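Local coordinates for protein down syndrome cell adhesion molecule, isoform AK (Drosophila melanogaster, PDB 4WVR) that probably takes part in isoform-specific homophilic recognition between cell surfaces, as one of the immunoglobulin domains through which Dscam1 molecules pair, at residues G35-N46 and D77-N88. Residues are numbered along the deposited sequence; the frame is centred on the assembly and turned at random.
Sequences GDVPITIKWTLN and DHRGVFKCIAEN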
loop_
_atom_site.group_PDB
_atom_site.type_symbol
_atom_site.label_atom_id
_atom_site.label_comp_id
_atom_site.label_asym_id
_atom_site.label_seq_id
_atom_site.Cartn_x
_atom_site.Cartn_y
_atom_site.Cartn_z
ATOM N N GLY A 35 10.383 -10.358 12.818
ATOM C CA GLY A 35 11.076 -11.294 11.949
ATOM C C GLY A 35 12.492 -10.870 11.610
ATOM O O GLY A 35 12.747 -9.696 11.342
ATOM N N ASP A 36 13.417 -11.825 11.621
ATOM C CA ASP A 36 14.806 -11.540 11.269
ATOM C C ASP A 36 14.998 -11.476 9.761
ATOM O O ASP A 36 14.450 -12.291 9.021
ATOM C CB ASP A 36 15.755 -12.591 11.853
ATOM C CG ASP A 36 15.877 -12.501 13.360
ATOM O OD1 ASP A 36 16.491 -11.530 13.851
ATOM O OD2 ASP A 36 15.389 -13.419 14.052
ATOM N N VAL A 37 15.788 -10.505 9.318
ATOM C CA VAL A 37 16.146 -10.379 7.912
ATOM C C VAL A 37 17.324 -11.304 7.603
ATOM O O VAL A 37 18.116 -11.611 8.495
ATOM C CB VAL A 37 16.498 -8.919 7.555
ATOM C CG1 VAL A 37 15.242 -8.061 7.559
ATOM C CG2 VAL A 37 17.536 -8.370 8.522
ATOM N N PRO A 38 17.446 -11.765 6.343
ATOM C CA PRO A 38 16.594 -11.470 5.182
ATOM C C PRO A 38 15.271 -12.232 5.185
ATOM O O PRO A 38 15.182 -13.335 5.723
ATOM C CB PRO A 38 17.459 -11.912 4.001
ATOM C CG PRO A 38 18.263 -13.033 4.552
ATOM C CD PRO A 38 18.565 -12.654 5.979
ATOM N N ILE A 39 14.253 -11.632 4.576
ATOM C CA ILE A 39 12.933 -12.241 4.495
ATOM C C ILE A 39 12.471 -12.288 3.048
ATOM O O ILE A 39 12.516 -11.279 2.343
ATOM C CB ILE A 39 11.899 -11.465 5.337
ATOM C CG1 ILE A 39 12.324 -11.425 6.805
ATOM C CG2 ILE A 39 10.519 -12.090 5.205
ATOM C CD1 ILE A 39 11.484 -10.503 7.659
ATOM N N THR A 40 12.039 -13.463 2.602
ATOM C CA THR A 40 11.482 -13.606 1.266
ATOM C C THR A 40 9.981 -13.356 1.313
ATOM O O THR A 40 9.276 -13.931 2.140
ATOM C CB THR A 40 11.761 -15.001 0.674
ATOM O OG1 THR A 40 13.171 -15.169 0.490
ATOM C CG2 THR A 40 11.069 -15.160 -0.672
ATOM N N ILE A 41 9.497 -12.484 0.437
ATOM C CA ILE A 41 8.078 -12.154 0.418
ATOM C C ILE A 41 7.490 -12.408 -0.960
ATOM O O ILE A 41 7.894 -11.788 -1.943
ATOM C CB ILE A 41 7.833 -10.687 0.821
ATOM C CG1 ILE A 41 8.502 -10.384 2.163
ATOM C CG2 ILE A 41 6.350 -10.413 0.902
ATOM C CD1 ILE A 41 8.359 -8.946 2.609
ATOM N N LYS A 42 6.533 -13.327 -1.029
ATOM C CA LYS A 42 5.945 -13.704 -2.306
ATOM C C LYS A 42 4.426 -13.732 -2.233
ATOM O O LYS A 42 3.844 -13.735 -1.149
ATOM C CB LYS A 42 6.472 -15.066 -2.752
ATOM C CG LYS A 42 6.269 -16.158 -1.730
ATOM C CD LYS A 42 6.926 -17.449 -2.182
ATOM C CE LYS A 42 6.703 -18.559 -1.173
ATOM N NZ LYS A 42 7.350 -19.821 -1.617
ATOM N N TRP A 43 3.789 -13.756 -3.399
ATOM C CA TRP A 43 2.342 -13.652 -3.482
ATOM C C TRP A 43 1.715 -14.815 -4.242
ATOM O O TRP A 43 2.323 -15.381 -5.152
ATOM C CB TRP A 43 1.945 -12.337 -4.157
ATOM C CG TRP A 43 2.316 -11.102 -3.390
ATOM C CD1 TRP A 43 3.528 -10.472 -3.382
ATOM C CD2 TRP A 43 1.460 -10.333 -2.538
ATOM N NE1 TRP A 43 3.481 -9.364 -2.572
ATOM C CE2 TRP A 43 2.221 -9.255 -2.042
ATOM C CE3 TRP A 43 0.124 -10.455 -2.139
ATOM C CZ2 TRP A 43 1.691 -8.304 -1.170
ATOM C CZ3 TRP A 43 -0.404 -9.505 -1.273
ATOM C CH2 TRP A 43 0.381 -8.447 -0.798
ATOM N N THR A 44 0.491 -15.166 -3.862
ATOM C CA THR A 44 -0.311 -16.094 -4.650
ATOM C C THR A 44 -1.712 -15.531 -4.869
ATOM O O THR A 44 -2.220 -14.759 -4.053
ATOM C CB THR A 44 -0.418 -17.488 -3.983
ATOM O OG1 THR A 44 -1.024 -17.366 -2.690
ATOM C CG2 THR A 44 0.953 -18.123 -3.840
ATOM N N LEU A 45 -2.313 -15.897 -5.993
ATOM C CA LEU A 45 -3.711 -15.591 -6.262
ATOM C C LEU A 45 -4.450 -16.899 -6.486
ATOM O O LEU A 45 -4.219 -17.576 -7.486
ATOM C CB LEU A 45 -3.857 -14.681 -7.482
ATOM C CG LEU A 45 -5.287 -14.460 -7.980
ATOM C CD1 LEU A 45 -6.151 -13.855 -6.880
ATOM C CD2 LEU A 45 -5.302 -13.584 -9.226
ATOM N N ASN A 46 -5.329 -17.250 -5.551
ATOM C CA ASN A 46 -5.994 -18.551 -5.562
ATOM C C ASN A 46 -4.972 -19.680 -5.644
ATOM O O ASN A 46 -5.057 -20.551 -6.511
ATOM C CB ASN A 46 -6.990 -18.639 -6.718
ATOM C CG ASN A 46 -8.050 -17.559 -6.649
ATOM O OD1 ASN A 46 -8.633 -17.315 -5.596
ATOM N ND2 ASN A 46 -8.290 -16.896 -7.769
ATOM N N ASP A 77 -11.058 -11.083 -13.944
ATOM C CA ASP A 77 -10.031 -12.117 -13.854
ATOM C C ASP A 77 -9.217 -12.034 -12.559
ATOM O O ASP A 77 -8.552 -12.995 -12.170
ATOM C CB ASP A 77 -9.087 -12.022 -15.055
ATOM C CG ASP A 77 -9.586 -12.804 -16.256
ATOM O OD1 ASP A 77 -10.757 -13.238 -16.242
ATOM O OD2 ASP A 77 -8.803 -12.981 -17.213
ATOM N N HIS A 78 -9.266 -10.882 -11.900
ATOM C CA HIS A 78 -8.470 -10.656 -10.693
ATOM C C HIS A 78 -9.199 -11.122 -9.440
ATOM O O HIS A 78 -8.700 -10.976 -8.321
ATOM C CB HIS A 78 -8.102 -9.176 -10.585
ATOM C CG HIS A 78 -7.152 -8.721 -11.647
ATOM N ND1 HIS A 78 -7.420 -7.657 -12.481
ATOM C CD2 HIS A 78 -5.936 -9.189 -12.015
ATOM C CE1 HIS A 78 -6.411 -7.490 -13.316
ATOM N NE2 HIS A 78 -5.497 -8.407 -13.055
ATOM N N ARG A 79 -10.382 -11.693 -9.644
ATOM C CA ARG A 79 -11.184 -12.261 -8.566
ATOM C C ARG A 79 -10.451 -13.336 -7.777
ATOM O O ARG A 79 -9.801 -14.210 -8.356
ATOM C CB ARG A 79 -12.463 -12.865 -9.136
ATOM C CG ARG A 79 -13.690 -12.013 -8.971
ATOM C CD ARG A 79 -14.875 -12.731 -9.575
ATOM N NE ARG A 79 -15.850 -11.809 -10.141
ATOM C CZ ARG A 79 -16.484 -12.016 -11.289
ATOM N NH1 ARG A 79 -16.233 -13.110 -11.997
ATOM N NH2 ARG A 79 -17.363 -11.129 -11.728
ATOM N N GLY A 80 -10.568 -13.283 -6.454
ATOM C CA GLY A 80 -10.076 -14.369 -5.633
ATOM C C GLY A 80 -9.247 -13.976 -4.429
ATOM O O GLY A 80 -9.202 -12.811 -4.025
ATOM N N VAL A 81 -8.579 -14.972 -3.860
ATOM C CA VAL A 81 -7.831 -14.796 -2.625
ATOM C C VAL A 81 -6.376 -14.431 -2.893
ATOM O O VAL A 81 -5.629 -15.209 -3.485
ATOM C CB VAL A 81 -7.875 -16.074 -1.764
ATOM C CG1 VAL A 81 -7.199 -15.834 -0.419
ATOM C CG2 VAL A 81 -9.314 -16.530 -1.571
ATOM N N PHE A 82 -5.980 -13.239 -2.459
ATOM C CA PHE A 82 -4.585 -12.832 -2.535
ATOM C C PHE A 82 -3.883 -13.179 -1.234
ATOM O O PHE A 82 -4.323 -12.789 -0.155
ATOM C CB PHE A 82 -4.463 -11.333 -2.821
ATOM C CG PHE A 82 -4.844 -10.954 -4.223
ATOM C CD1 PHE A 82 -6.166 -10.741 -4.562
ATOM C CD2 PHE A 82 -3.873 -10.808 -5.200
ATOM C CE1 PHE A 82 -6.518 -10.394 -5.853
ATOM C CE2 PHE A 82 -4.218 -10.463 -6.491
ATOM C CZ PHE A 82 -5.542 -10.254 -6.817
ATOM N N LYS A 83 -2.790 -13.921 -1.339
ATOM C CA LYS A 83 -2.038 -14.293 -0.157
ATOM C C LYS A 83 -0.623 -13.753 -0.228
ATOM O O LYS A 83 0.049 -13.881 -1.246
ATOM C CB LYS A 83 -2.013 -15.814 0.011
ATOM C CG LYS A 83 -1.258 -16.282 1.247
ATOM C CD LYS A 83 -1.166 -17.799 1.288
ATOM C CE LYS A 83 -2.548 -18.435 1.247
ATOM N NZ LYS A 83 -2.469 -19.923 1.226
ATOM N N CYS A 84 -0.187 -13.129 0.858
ATOM C CA CYS A 84 1.205 -12.740 0.998
ATOM C C CYS A 84 1.907 -13.730 1.908
ATOM O O CYS A 84 1.438 -13.994 3.013
ATOM C CB CYS A 84 1.334 -11.334 1.571
ATOM S SG CYS A 84 3.053 -10.865 1.847
ATOM N N ILE A 85 3.024 -14.278 1.441
ATOM C CA ILE A 85 3.803 -15.221 2.232
ATOM C C ILE A 85 5.175 -14.647 2.565
ATOM O O ILE A 85 5.926 -14.256 1.674
ATOM C CB ILE A 85 3.980 -16.562 1.497
ATOM C CG1 ILE A 85 2.622 -17.109 1.054
ATOM C CG2 ILE A 85 4.713 -17.562 2.386
ATOM C CD1 ILE A 85 2.719 -18.302 0.136
ATOM N N ALA A 86 5.491 -14.600 3.855
ATOM C CA ALA A 86 6.781 -14.102 4.321
ATOM C C ALA A 86 7.591 -15.218 4.971
ATOM O O ALA A 86 7.136 -15.847 5.926
ATOM C CB ALA A 86 6.584 -12.961 5.298
ATOM N N GLU A 87 8.793 -15.451 4.454
ATOM C CA GLU A 87 9.648 -16.525 4.948
ATOM C C GLU A 87 11.062 -16.068 5.270
ATOM O O GLU A 87 11.660 -15.285 4.535
ATOM C CB GLU A 87 9.725 -17.660 3.926
ATOM C CG GLU A 87 8.409 -18.336 3.621
ATOM C CD GLU A 87 8.446 -19.104 2.312
ATOM O OE1 GLU A 87 9.419 -18.941 1.548
ATOM O OE2 GLU A 87 7.503 -19.879 2.056
ATOM N N ASN A 88 11.588 -16.571 6.380
ATOM C CA ASN A 88 13.013 -16.484 6.658
ATOM C C ASN A 88 13.542 -17.861 7.054
ATOM O O ASN A 88 12.848 -18.869 6.889
ATOM C CB ASN A 88 13.303 -15.447 7.749
ATOM C CG ASN A 88 12.547 -15.716 9.039
ATOM O OD1 ASN A 88 11.998 -16.797 9.246
ATOM N ND2 ASN A 88 12.519 -14.722 9.919
HETATM O O HOH W 1 -3.925 -17.316 -3.004
HETATM O O HOH W 2 -1.245 -20.128 -1.808
#
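T40, K42 and T44 face E87, I85 and K83 as hydrogen-bonded pairs of an antiparallel ladder, strands 40-45 and 80-87 running at 158° with their axes 4.7 Å apart at closest. I41, W43 and L45 sit opposite A86, C84 and F82 in the non-hydrogen-bonded pairs and turn to the inner face. There the six-membered ring of W43 lies across C84, whose CB stands over the ring face, 3.8 Å from its centroid. With SG anti to the backbone N (chi1 177°), the sulfur stays over the same face while reaching C30 in the disulfide; CG2 of I41 packs against it at 3.5 Å. L45 repeats the theme: its methyl CD1 sits squarely above the centre of the F82 ring, 3.6 Å from the centroid. W43 NE1 is satisfied by S67 of the opposing sheet.

The face of T40, K42, T44, K83, I85 and E87 is mostly polar, with I85 set among the polar groups. T44 OG1 nestles beside CB of K83 and holds two waters, one of which donates to V81 O. K42, extended beyond CG, passes I85 with its stem and reaches E87 in a long salt bridge, NZ to OE2 3.7 Å.

N46 leaves the strand, yet its backbone N still bonds V81 O, and its side-chain carboxamide stands in for the next backbone carbonyl. Its OD1 accepts V81 N at 2.9 Å from above the carbonyl plane, while ND2 meets a lone pair of R79 O at 3.1 Å, nearly in the amide plane. An alanine here would drop both bonds and is likely to leave V81 N and R79 O without these partners. At the other end N88 ND2 bonds D36 O and also V6 O.

Such a disulfide packed on a tryptophan is the hallmark core of the immunoglobulin fold, with 40-45 and 80-87 corresponding to its C and F strands.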